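Local coordinates for protein EvpC (Edwardsiella tarda, PDB 3EAA) that probably serves as an Hcp-family component of the type VI secretion system, assembling into six-membered rings and itself being secreted, at residues A2-D10 against D18-L28. Sequence-based numbering, arbitrary orientation.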
ATOM      1  N   ALA A   2       5.341  -7.057 -29.851  1.00 74.26           N
ATOM      2  CA  ALA A   2       5.426  -5.607 -29.728  1.00 59.46           C
ATOM      3  C   ALA A   2       6.495  -5.182 -28.730  1.00 41.94           C
ATOM      4  O   ALA A   2       6.660  -5.806 -27.685  1.00 39.99           O
ATOM      5  CB  ALA A   2       4.069  -5.015 -29.342  1.00 46.47           C
ATOM      6  N   PHE A   3       7.228  -4.128 -29.068  1.00 34.73           N
ATOM      7  CA  PHE A   3       8.228  -3.564 -28.169  1.00 31.50           C
ATOM      8  C   PHE A   3       9.162  -4.614 -27.560  1.00 31.89           C
ATOM      9  O   PHE A   3       9.305  -4.687 -26.337  1.00 38.52           O
ATOM     10  CB  PHE A   3       7.551  -2.752 -27.057  1.00 34.82           C
ATOM     11  N   ASP A   4       9.793  -5.418 -28.413  1.00 23.93           N
ATOM     12  CA  ASP A   4      10.781  -6.395 -27.981  1.00 12.79           C
ATOM     13  C   ASP A   4      12.102  -5.707 -27.672  1.00 14.98           C
ATOM     14  O   ASP A   4      12.670  -5.041 -28.538  1.00 22.90           O
ATOM     15  CB  ASP A   4      10.971  -7.443 -29.067  1.00 10.43           C
ATOM     16  CG  ASP A   4       9.701  -8.222 -29.345  1.00 22.77           C
ATOM     17  OD1 ASP A   4       9.294  -9.015 -28.475  1.00 40.90           O
ATOM     18  OD2 ASP A   4       9.101  -8.042 -30.426  1.00 25.84           O
ATOM     19  N   THR A   5      12.597  -5.880 -26.446  1.00 11.15           N
ATOM     20  CA  THR A   5      13.782  -5.163 -25.982  1.00 11.72           C
ATOM     21  C   THR A   5      15.040  -6.037 -25.855  1.00 14.57           C
ATOM     22  O   THR A   5      15.027  -7.075 -25.191  1.00 16.97           O
ATOM     23  CB  THR A   5      13.505  -4.522 -24.621  1.00 10.31           C
ATOM     24  OG1 THR A   5      12.161  -4.054 -24.587  1.00 10.29           O
ATOM     25  CG2 THR A   5      14.457  -3.362 -24.366  1.00 14.40           C
ATOM     26  N   TYR A   6      16.131  -5.604 -26.477  1.00 17.08           N
ATOM     27  CA  TYR A   6      17.404  -6.306 -26.356  1.00 19.73           C
ATOM     28  C   TYR A   6      18.475  -5.387 -25.802  1.00 16.37           C
ATOM     29  O   TYR A   6      18.394  -4.176 -25.947  1.00 16.75           O
ATOM     30  CB  TYR A   6      17.876  -6.854 -27.707  1.00 17.59           C
ATOM     31  CG  TYR A   6      16.822  -7.579 -28.518  1.00 15.55           C
ATOM     32  CD1 TYR A   6      16.009  -6.891 -29.407  1.00 22.28           C
ATOM     33  CD2 TYR A   6      16.655  -8.954 -28.413  1.00 17.87           C
ATOM     34  CE1 TYR A   6      15.048  -7.549 -30.162  1.00 24.37           C
ATOM     35  CE2 TYR A   6      15.696  -9.621 -29.162  1.00 16.91           C
ATOM     36  CZ  TYR A   6      14.897  -8.911 -30.033  1.00 18.46           C
ATOM     37  OH  TYR A   6      13.943  -9.554 -30.791  1.00 21.92           O
ATOM     38  N   ILE A   7      19.496  -5.970 -25.190  1.00 24.03           N
ATOM     39  CA  ILE A   7      20.565  -5.178 -24.592  1.00 30.06           C
ATOM     40  C   ILE A   7      21.938  -5.845 -24.726  1.00 22.79           C
ATOM     41  O   ILE A   7      22.080  -7.042 -24.489  1.00 20.45           O
ATOM     42  CB  ILE A   7      20.266  -4.870 -23.113  1.00 29.60           C
ATOM     43  CG1 ILE A   7      21.021  -3.621 -22.665  1.00 22.57           C
ATOM     44  CG2 ILE A   7      20.594  -6.069 -22.222  1.00 28.96           C
ATOM     45  CD1 ILE A   7      20.742  -3.236 -21.240  1.00 25.62           C
ATOM     46  N   LYS A   8      22.944  -5.057 -25.102  1.00 22.28           N
ATOM     47  CA  LYS A   8      24.280  -5.582 -25.383  1.00 24.75           C
ATOM     48  C   LYS A   8      25.382  -5.070 -24.456  1.00 29.35           C
ATOM     49  O   LYS A   8      25.467  -3.876 -24.163  1.00 20.50           O
ATOM     50  CB  LYS A   8      24.678  -5.293 -26.824  1.00 29.44           C
ATOM     51  CG  LYS A   8      26.167  -5.417 -27.067  1.00 31.35           C
ATOM     52  CD  LYS A   8      26.488  -5.277 -28.541  1.00 39.49           C
ATOM     53  CE  LYS A   8      27.888  -5.791 -28.849  1.00 44.65           C
ATOM     54  NZ  LYS A   8      28.050  -6.167 -30.289  1.00 31.57           N
ATOM     55  N   LEU A   9      26.225  -6.004 -24.013  1.00 43.98           N
ATOM     56  CA  LEU A   9      27.366  -5.723 -23.146  1.00 25.01           C
ATOM     57  C   LEU A   9      28.630  -6.253 -23.789  1.00 28.18           C
ATOM     58  O   LEU A   9      28.622  -7.316 -24.410  1.00 29.14           O
ATOM     59  CB  LEU A   9      27.205  -6.424 -21.806  1.00 28.34           C
ATOM     60  CG  LEU A   9      26.493  -5.746 -20.643  1.00 32.62           C
ATOM     61  CD1 LEU A   9      25.963  -6.819 -19.710  1.00 27.44           C
ATOM     62  CD2 LEU A   9      27.429  -4.809 -19.902  1.00 18.60           C
ATOM     63  N   ASP A  10      29.721  -5.518 -23.615  1.00 33.46           N
ATOM     64  CA  ASP A  10      30.997  -5.881 -24.216  1.00 29.67           C
ATOM     65  C   ASP A  10      31.568  -7.156 -23.618  1.00 26.57           C
ATOM     66  O   ASP A  10      31.869  -7.215 -22.427  1.00 24.28           O
ATOM     67  CB  ASP A  10      31.988  -4.729 -24.078  1.00 33.96           C
ATOM     68  CG  ASP A  10      31.566  -3.519 -24.876  1.00 42.96           C
ATOM     69  OD1 ASP A  10      31.149  -3.710 -26.041  1.00 36.48           O
ATOM     70  OD2 ASP A  10      31.644  -2.389 -24.344  1.00 29.77           O
ATOM     71  N   ASP A  18      17.174 -13.827 -32.474  1.00 21.61           N
ATOM     72  CA  ASP A  18      16.749 -13.158 -33.698  1.00 29.66           C
ATOM     73  C   ASP A  18      17.926 -12.614 -34.495  1.00 22.97           C
ATOM     74  O   ASP A  18      18.943 -12.194 -33.940  1.00 15.37           O
ATOM     75  CB  ASP A  18      15.730 -12.048 -33.435  1.00 44.12           C
ATOM     76  CG  ASP A  18      16.378 -10.765 -32.974  1.00 38.07           C
ATOM     77  OD1 ASP A  18      16.311  -9.756 -33.710  1.00 19.06           O
ATOM     78  OD2 ASP A  18      16.956 -10.770 -31.869  1.00 40.61           O
ATOM     79  N   ASP A  19      17.762 -12.634 -35.809  1.00 22.21           N
ATOM     80  CA  ASP A  19      18.806 -12.235 -36.733  1.00 35.70           C
ATOM     81  C   ASP A  19      19.619 -11.029 -36.268  1.00 25.81           C
ATOM     82  O   ASP A  19      20.825 -11.124 -36.089  1.00 28.51           O
ATOM     83  CB  ASP A  19      18.190 -11.975 -38.105  1.00 55.65           C
ATOM     84  CG  ASP A  19      17.561 -13.221 -38.694  1.00 55.00           C
ATOM     85  OD1 ASP A  19      18.199 -14.288 -38.598  1.00 60.33           O
ATOM     86  OD2 ASP A  19      16.442 -13.140 -39.253  1.00 55.28           O
ATOM     87  N   LYS A  20      18.957  -9.899 -36.063  1.00 31.68           N
ATOM     88  CA  LYS A  20      19.662  -8.650 -35.766  1.00 32.11           C
ATOM     89  C   LYS A  20      20.264  -8.562 -34.353  1.00 25.73           C
ATOM     90  O   LYS A  20      21.024  -7.640 -34.058  1.00 18.54           O
ATOM     91  CB  LYS A  20      18.752  -7.447 -36.045  1.00 25.85           C
ATOM     92  N   HIS A  21      19.939  -9.514 -33.484  1.00 25.34           N
ATOM     93  CA  HIS A  21      20.429  -9.454 -32.106  1.00 29.27           C
ATOM     94  C   HIS A  21      20.961 -10.793 -31.592  1.00 25.80           C
ATOM     95  O   HIS A  21      20.530 -11.292 -30.552  1.00 22.50           O
ATOM     96  CB  HIS A  21      19.340  -8.913 -31.177  1.00 27.60           C
ATOM     97  CG  HIS A  21      18.804  -7.585 -31.595  1.00 28.64           C
ATOM     98  ND1 HIS A  21      19.237  -6.394 -31.038  1.00 29.94           N
ATOM     99  CD2 HIS A  21      17.888  -7.243 -32.529  1.00 29.21           C
ATOM    100  CE1 HIS A  21      18.606  -5.391 -31.603  1.00 27.55           C
ATOM    101  NE2 HIS A  21      17.775  -5.874 -32.518  1.00 28.86           N
ATOM    102  N   LYS A  22      21.918 -11.354 -32.320  1.00 25.63           N
ATOM    103  CA  LYS A  22      22.434 -12.675 -32.004  1.00 39.99           C
ATOM    104  C   LYS A  22      23.248 -12.681 -30.707  1.00 37.98           C
ATOM    105  O   LYS A  22      24.175 -11.883 -30.541  1.00 40.23           O
ATOM    106  CB  LYS A  22      23.256 -13.215 -33.176  1.00 46.56           C
ATOM    107  CG  LYS A  22      22.441 -13.420 -34.452  1.00 49.53           C
ATOM    108  CD  LYS A  22      23.341 -13.671 -35.663  1.00 66.92           C
ATOM    109  CE  LYS A  22      22.534 -13.754 -36.958  1.00 71.98           C
ATOM    110  NZ  LYS A  22      23.340 -14.254 -38.112  1.00 79.14           N
ATOM    111  N   LYS A  23      22.879 -13.579 -29.794  1.00 21.76           N
ATOM    112  CA  LYS A  23      23.549 -13.714 -28.499  1.00 27.24           C
ATOM    113  C   LYS A  23      23.419 -12.473 -27.597  1.00 32.39           C
ATOM    114  O   LYS A  23      24.047 -12.390 -26.537  1.00 23.87           O
ATOM    115  CB  LYS A  23      25.018 -14.117 -28.687  1.00 36.07           C
ATOM    116  CG  LYS A  23      25.204 -15.571 -29.113  1.00 37.48           C
ATOM    117  CD  LYS A  23      26.590 -15.845 -29.709  1.00 55.76           C
ATOM    118  CE  LYS A  23      27.555 -16.460 -28.696  1.00 57.02           C
ATOM    119  NZ  LYS A  23      28.688 -17.177 -29.358  1.00 26.50           N
ATOM    120  N   TRP A  24      22.599 -11.515 -28.018  1.00 32.89           N
ATOM    121  CA  TRP A  24      22.252 -10.388 -27.169  1.00 23.66           C
ATOM    122  C   TRP A  24      21.478 -10.898 -25.974  1.00 25.01           C
ATOM    123  O   TRP A  24      21.039 -12.043 -25.966  1.00 28.82           O
ATOM    124  CB  TRP A  24      21.354  -9.426 -27.930  1.00 30.33           C
ATOM    125  CG  TRP A  24      22.076  -8.501 -28.820  1.00 31.83           C
ATOM    126  CD1 TRP A  24      22.940  -8.833 -29.815  1.00 31.37           C
ATOM    127  CD2 TRP A  24      21.984  -7.075 -28.819  1.00 36.74           C
ATOM    128  NE1 TRP A  24      23.403  -7.699 -30.430  1.00 39.29           N
ATOM    129  CE2 TRP A  24      22.831  -6.606 -29.839  1.00 27.38           C
ATOM    130  CE3 TRP A  24      21.270  -6.149 -28.048  1.00 33.64           C
ATOM    131  CZ2 TRP A  24      22.984  -5.250 -30.113  1.00 22.25           C
ATOM    132  CZ3 TRP A  24      21.425  -4.801 -28.323  1.00 24.55           C
ATOM    133  CH2 TRP A  24      22.274  -4.367 -29.346  1.00 26.79           C
ATOM    134  N   ILE A  25      21.286 -10.039 -24.977  1.00 22.64           N
ATOM    135  CA  ILE A  25      20.459 -10.385 -23.828  1.00 22.49           C
ATOM    136  C   ILE A  25      19.024  -9.920 -24.039  1.00 25.17           C
ATOM    137  O   ILE A  25      18.774  -8.730 -24.220  1.00 23.78           O
ATOM    138  CB  ILE A  25      20.975  -9.736 -22.527  1.00 30.05           C
ATOM    139  CG1 ILE A  25      22.316 -10.336 -22.096  1.00 21.88           C
ATOM    140  CG2 ILE A  25      19.939  -9.872 -21.418  1.00 25.54           C
ATOM    141  CD1 ILE A  25      23.518  -9.682 -22.774  1.00 38.50           C
ATOM    142  N   GLU A  26      18.086 -10.862 -24.006  1.00 16.73           N
ATOM    143  CA  GLU A  26      16.666 -10.546 -24.116  1.00 19.13           C
ATOM    144  C   GLU A  26      16.135  -9.932 -22.819  1.00 22.36           C
ATOM    145  O   GLU A  26      16.310 -10.491 -21.734  1.00 17.20           O
ATOM    146  CB  GLU A  26      15.857 -11.796 -24.497  1.00 23.47           C
ATOM    147  CG  GLU A  26      16.083 -12.282 -25.935  1.00 35.09           C
ATOM    148  CD  GLU A  26      15.168 -13.437 -26.328  1.00 43.56           C
ATOM    149  OE1 GLU A  26      14.604 -14.080 -25.413  1.00 30.87           O
ATOM    150  OE2 GLU A  26      15.012 -13.699 -27.549  1.00 30.11           O
ATOM    151  N   VAL A  27      15.490  -8.773 -22.929  1.00 20.63           N
ATOM    152  CA  VAL A  27      15.000  -8.076 -21.740  1.00 20.35           C
ATOM    153  C   VAL A  27      13.532  -7.709 -21.854  1.00 14.62           C
ATOM    154  O   VAL A  27      13.036  -7.419 -22.941  1.00 18.91           O
ATOM    155  CB  VAL A  27      15.848  -6.816 -21.403  1.00 17.24           C
ATOM    156  CG1 VAL A  27      16.341  -6.153 -22.666  1.00 25.90           C
ATOM    157  CG2 VAL A  27      15.055  -5.840 -20.556  1.00 14.55           C
ATOM    158  N   LEU A  28      12.846  -7.733 -20.718  1.00 15.46           N
ATOM    159  CA  LEU A  28      11.437  -7.366 -20.645  1.00 20.59           C
ATOM    160  C   LEU A  28      11.223  -5.860 -20.476  1.00 23.89           C
ATOM    161  O   LEU A  28      10.743  -5.190 -21.389  1.00 46.78           O
ATOM    162  CB  LEU A  28      10.791  -8.109 -19.495  1.00 18.50           C
ATOM    163  CG  LEU A  28      11.278  -9.551 -19.542  1.00 15.17           C
ATOM    164  CD1 LEU A  28      10.827 -10.329 -18.313  1.00 21.37           C
ATOM    165  CD2 LEU A  28      10.775 -10.184 -20.832  1.00 18.24           C
TER
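Tyr6 lays its ring flat against the imidazole of His21, an offset stack with centroids 4.1 Å apart and planes only 12° from parallel. Followed outward from the strand, the tyrosine passes from Trp24 and His21 to Asp18. Its CB packs 3.5 Å from Trp24 CE3 and also lies beside His21 ND1. CG and CD1 sit over the imidazole, CD1 above the centre of that ring, while CE1 lies closest to His21 CD2, with His21 NE2 slightly farther off. On the other branch CD2 touches His21 CB, whose CH-pi contact is directed onto the same tyrosine face, and CE2 approaches Asp18 OD2 obliquely. The phenol end, CZ and OH, finishes beside the Asp18 carboxylate, which comes from the opposite direction. With CG anti to the carbonyl carbon (chi1 -46°), the ring leans over the 18-24 loop. The imidazole turns its ND1 edge onto one face of the Trp24 indole, and Lys8 CB packs on the opposite face, 3.4 Å from the centroid of the six-membered ring.

Beneath these side chains, strands 4-9 and 25-27 pair antiparallel in a beta hairpin with a long connection, with 25-27 the outermost strand, within this chain, of the larger sheet of the Hcp beta barrel; strand 80-88 flanks 4-9 on its other side. Ile7 and Ile25 form a hydrogen-bonded pair, Ile7 N to Ile25 O at 3.0 Å and Ile25 N to Ile7 O at 3.1 Å, and Val27 N donates to Thr5 O at 2.9 Å. On the sheet face away from Tyr6, Ile7 CG2 rests 3.7 Å from Ile25 CB, and Ile7 CB lies near Val27 CG1. Leu57 and Val59 of strand 52-62 cover Ile7 there, Val59 also touching Val27.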